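Local structure of F-actin-capping protein subunit alpha (Plasmodium berghei, 7A0H) at residues A[212-217]-A[228-233]. The protein probably binds the fast-growing barbed ends of actin filaments, independently of calcium, and blocks subunit exchange there without severing the filament. Residues are numbered along the deposited sequence; the frame is centred on the assembly and turned at random.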
loop_
_atom_site.group_PDB
_atom_site.type_symbol
_atom_site.label_atom_id
_atom_site.label_comp_id
_atom_site.label_asym_id
_atom_site.label_seq_id
_atom_site.Cartn_x
_atom_site.Cartn_y
_atom_site.Cartn_z
ATOM N N THR A 212 -14.828 -8.393 -15.445
ATOM C CA THR A 212 -13.953 -7.577 -14.601
ATOM C C THR A 212 -12.515 -7.916 -14.926
ATOM O O THR A 212 -12.160 -9.096 -15.035
ATOM C CB THR A 212 -14.251 -7.824 -13.122
ATOM O OG1 THR A 212 -15.647 -7.584 -12.856
ATOM C CG2 THR A 212 -13.356 -6.934 -12.162
ATOM N N ILE A 213 -11.714 -6.897 -15.170
ATOM C CA ILE A 213 -10.287 -7.081 -15.384
ATOM C C ILE A 213 -9.516 -6.377 -14.260
ATOM O O ILE A 213 -9.617 -5.155 -14.094
ATOM C CB ILE A 213 -9.836 -6.560 -16.769
ATOM C CG1 ILE A 213 -10.532 -7.378 -17.910
ATOM C CG2 ILE A 213 -8.367 -6.685 -16.856
ATOM C CD1 ILE A 213 -10.121 -6.949 -19.308
ATOM N N ASP A 214 -8.717 -7.152 -13.530
ATOM C CA ASP A 214 -7.955 -6.682 -12.368
ATOM C C ASP A 214 -6.479 -6.746 -12.695
ATOM O O ASP A 214 -5.988 -7.799 -13.114
ATOM C CB ASP A 214 -8.240 -7.540 -11.158
ATOM C CG ASP A 214 -9.597 -7.211 -10.480
ATOM O OD1 ASP A 214 -9.946 -6.009 -10.332
ATOM O OD2 ASP A 214 -10.296 -8.181 -10.045
ATOM N N VAL A 215 -5.779 -5.625 -12.558
ATOM C CA VAL A 215 -4.332 -5.580 -12.750
ATOM C C VAL A 215 -3.717 -5.096 -11.432
ATOM O O VAL A 215 -4.152 -4.068 -10.895
ATOM C CB VAL A 215 -3.936 -4.625 -13.872
ATOM C CG1 VAL A 215 -2.514 -4.881 -14.294
ATOM C CG2 VAL A 215 -4.813 -4.860 -15.075
ATOM N N VAL A 216 -2.734 -5.835 -10.904
ATOM C CA VAL A 216 -2.141 -5.485 -9.612
ATOM C C VAL A 216 -0.641 -5.550 -9.753
ATOM O O VAL A 216 -0.087 -6.640 -10.016
ATOM C CB VAL A 216 -2.533 -6.423 -8.442
ATOM C CG1 VAL A 216 -2.013 -5.825 -7.087
ATOM C CG2 VAL A 216 -4.016 -6.693 -8.361
ATOM N N LEU A 217 0.026 -4.425 -9.491
ATOM C CA LEU A 217 1.479 -4.419 -9.381
ATOM C C LEU A 217 1.764 -4.633 -7.882
ATOM O O LEU A 217 1.170 -3.962 -7.008
ATOM C CB LEU A 217 2.074 -3.109 -9.876
ATOM C CG LEU A 217 3.611 -2.961 -9.928
ATOM C CD1 LEU A 217 4.228 -3.971 -11.040
ATOM C CD2 LEU A 217 4.033 -1.541 -10.160
ATOM N N LYS A 228 -3.429 -1.383 -7.538
ATOM C CA LYS A 228 -4.488 -2.073 -8.233
ATOM C C LYS A 228 -5.190 -1.187 -9.242
ATOM O O LYS A 228 -5.557 -0.041 -8.938
ATOM C CB LYS A 228 -5.544 -2.576 -7.266
ATOM C CG LYS A 228 -5.077 -3.520 -6.179
ATOM C CD LYS A 228 -6.228 -3.647 -5.211
ATOM C CE LYS A 228 -6.148 -4.861 -4.386
ATOM N NZ LYS A 228 -7.428 -4.869 -3.643
ATOM N N THR A 229 -5.423 -1.755 -10.431
ATOM C CA THR A 229 -6.292 -1.130 -11.426
ATOM C C THR A 229 -7.348 -2.112 -11.899
ATOM O O THR A 229 -7.105 -3.323 -12.030
ATOM C CB THR A 229 -5.551 -0.606 -12.636
ATOM O OG1 THR A 229 -4.811 -1.653 -13.225
ATOM C CG2 THR A 229 -4.604 0.440 -12.212
ATOM N N ARG A 230 -8.535 -1.551 -12.108
ATOM C CA ARG A 230 -9.724 -2.309 -12.376
ATOM C C ARG A 230 -10.557 -1.681 -13.490
ATOM O O ARG A 230 -10.806 -0.481 -13.493
ATOM C CB ARG A 230 -10.556 -2.424 -11.088
ATOM C CG ARG A 230 -11.961 -2.832 -11.364
ATOM C CD ARG A 230 -12.686 -3.134 -10.110
ATOM N NE ARG A 230 -12.295 -4.472 -9.742
ATOM C CZ ARG A 230 -12.660 -5.086 -8.635
ATOM N NH1 ARG A 230 -13.413 -4.445 -7.761
ATOM N NH2 ARG A 230 -12.257 -6.344 -8.436
ATOM N N LYS A 231 -11.011 -2.503 -14.401
ATOM C CA LYS A 231 -12.053 -2.099 -15.327
ATOM C C LYS A 231 -13.127 -3.189 -15.364
ATOM O O LYS A 231 -12.814 -4.382 -15.373
ATOM C CB LYS A 231 -11.481 -1.778 -16.706
ATOM C CG LYS A 231 -12.397 -0.842 -17.397
ATOM C CD LYS A 231 -11.733 -0.300 -18.624
ATOM C CE LYS A 231 -12.564 0.748 -19.269
ATOM N NZ LYS A 231 -11.968 1.002 -20.618
ATOM N N VAL A 232 -14.362 -2.749 -15.258
ATOM C CA VAL A 232 -15.569 -3.539 -15.296
ATOM C C VAL A 232 -16.277 -3.292 -16.646
ATOM O O VAL A 232 -16.373 -2.149 -17.091
ATOM C CB VAL A 232 -16.472 -3.101 -14.126
ATOM C CG1 VAL A 232 -17.782 -3.827 -14.282
ATOM C CG2 VAL A 232 -15.882 -3.475 -12.814
ATOM N N PHE A 233 -16.850 -4.340 -17.226
ATOM C CA PHE A 233 -17.511 -4.343 -18.534
ATOM C C PHE A 233 -18.871 -5.043 -18.466
ATOM O O PHE A 233 -18.991 -6.092 -17.790
ATOM C CB PHE A 233 -16.665 -5.109 -19.585
ATOM C CG PHE A 233 -15.276 -4.590 -19.751
ATOM C CD1 PHE A 233 -15.013 -3.509 -20.577
ATOM C CD2 PHE A 233 -14.217 -5.158 -19.060
ATOM C CE1 PHE A 233 -13.753 -3.027 -20.704
ATOM C CE2 PHE A 233 -12.915 -4.645 -19.240
ATOM C CZ PHE A 233 -12.701 -3.624 -20.029
#
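Thr212, Ile213 and Thr229 lose the most surface where the two strands of an antiparallel β-hairpin run side by side. Ile213 forms a hydrogen-bonded pair with Lys231: Ile213 N donates to Lys231 O at 2.8 Å in a nearly straight bond (176°), and its carbonyl receives Lys231 N. With CG1 anti to the carbonyl carbon, its side chain slants across to Phe233, Ile213 CD1 lying 3.6 Å from Phe233 CE2. Thr229 makes the second such pair, with Val215; Val215 N donates to Thr229 O and Thr229 N to Val215 O, each at 2.7 Å. A chi1 of 56° places Thr229 OG1 between its own N and carbonyl carbon, close against Val215 CB (3.2 Å) and making a weak hydrogen bond to Val215 O. On the other face, Thr212 turns CG2 anti to its backbone N and lays it 3.6 Å from Arg230 NE. The Arg230 chain bends at chi3 so that its guanidinium meets the Asp214 carboxylate side-on, a salt bridge in which Arg230 NE hydrogen-bonds to Asp214 OD1 and Arg230 NH2, in plane, to Asp214 OD2 (3.1 Å). Strand 206-220 lies between strand 187-200 and this chain's outermost sheet strand, 223-238; Trp192 touches Ile213 and Val215. Helix 243-266 packs on Ile213 and Phe233, its Asp260 and Asp264 salt-bridged to Lys231, while Ile283 of the second subunit meets Val215.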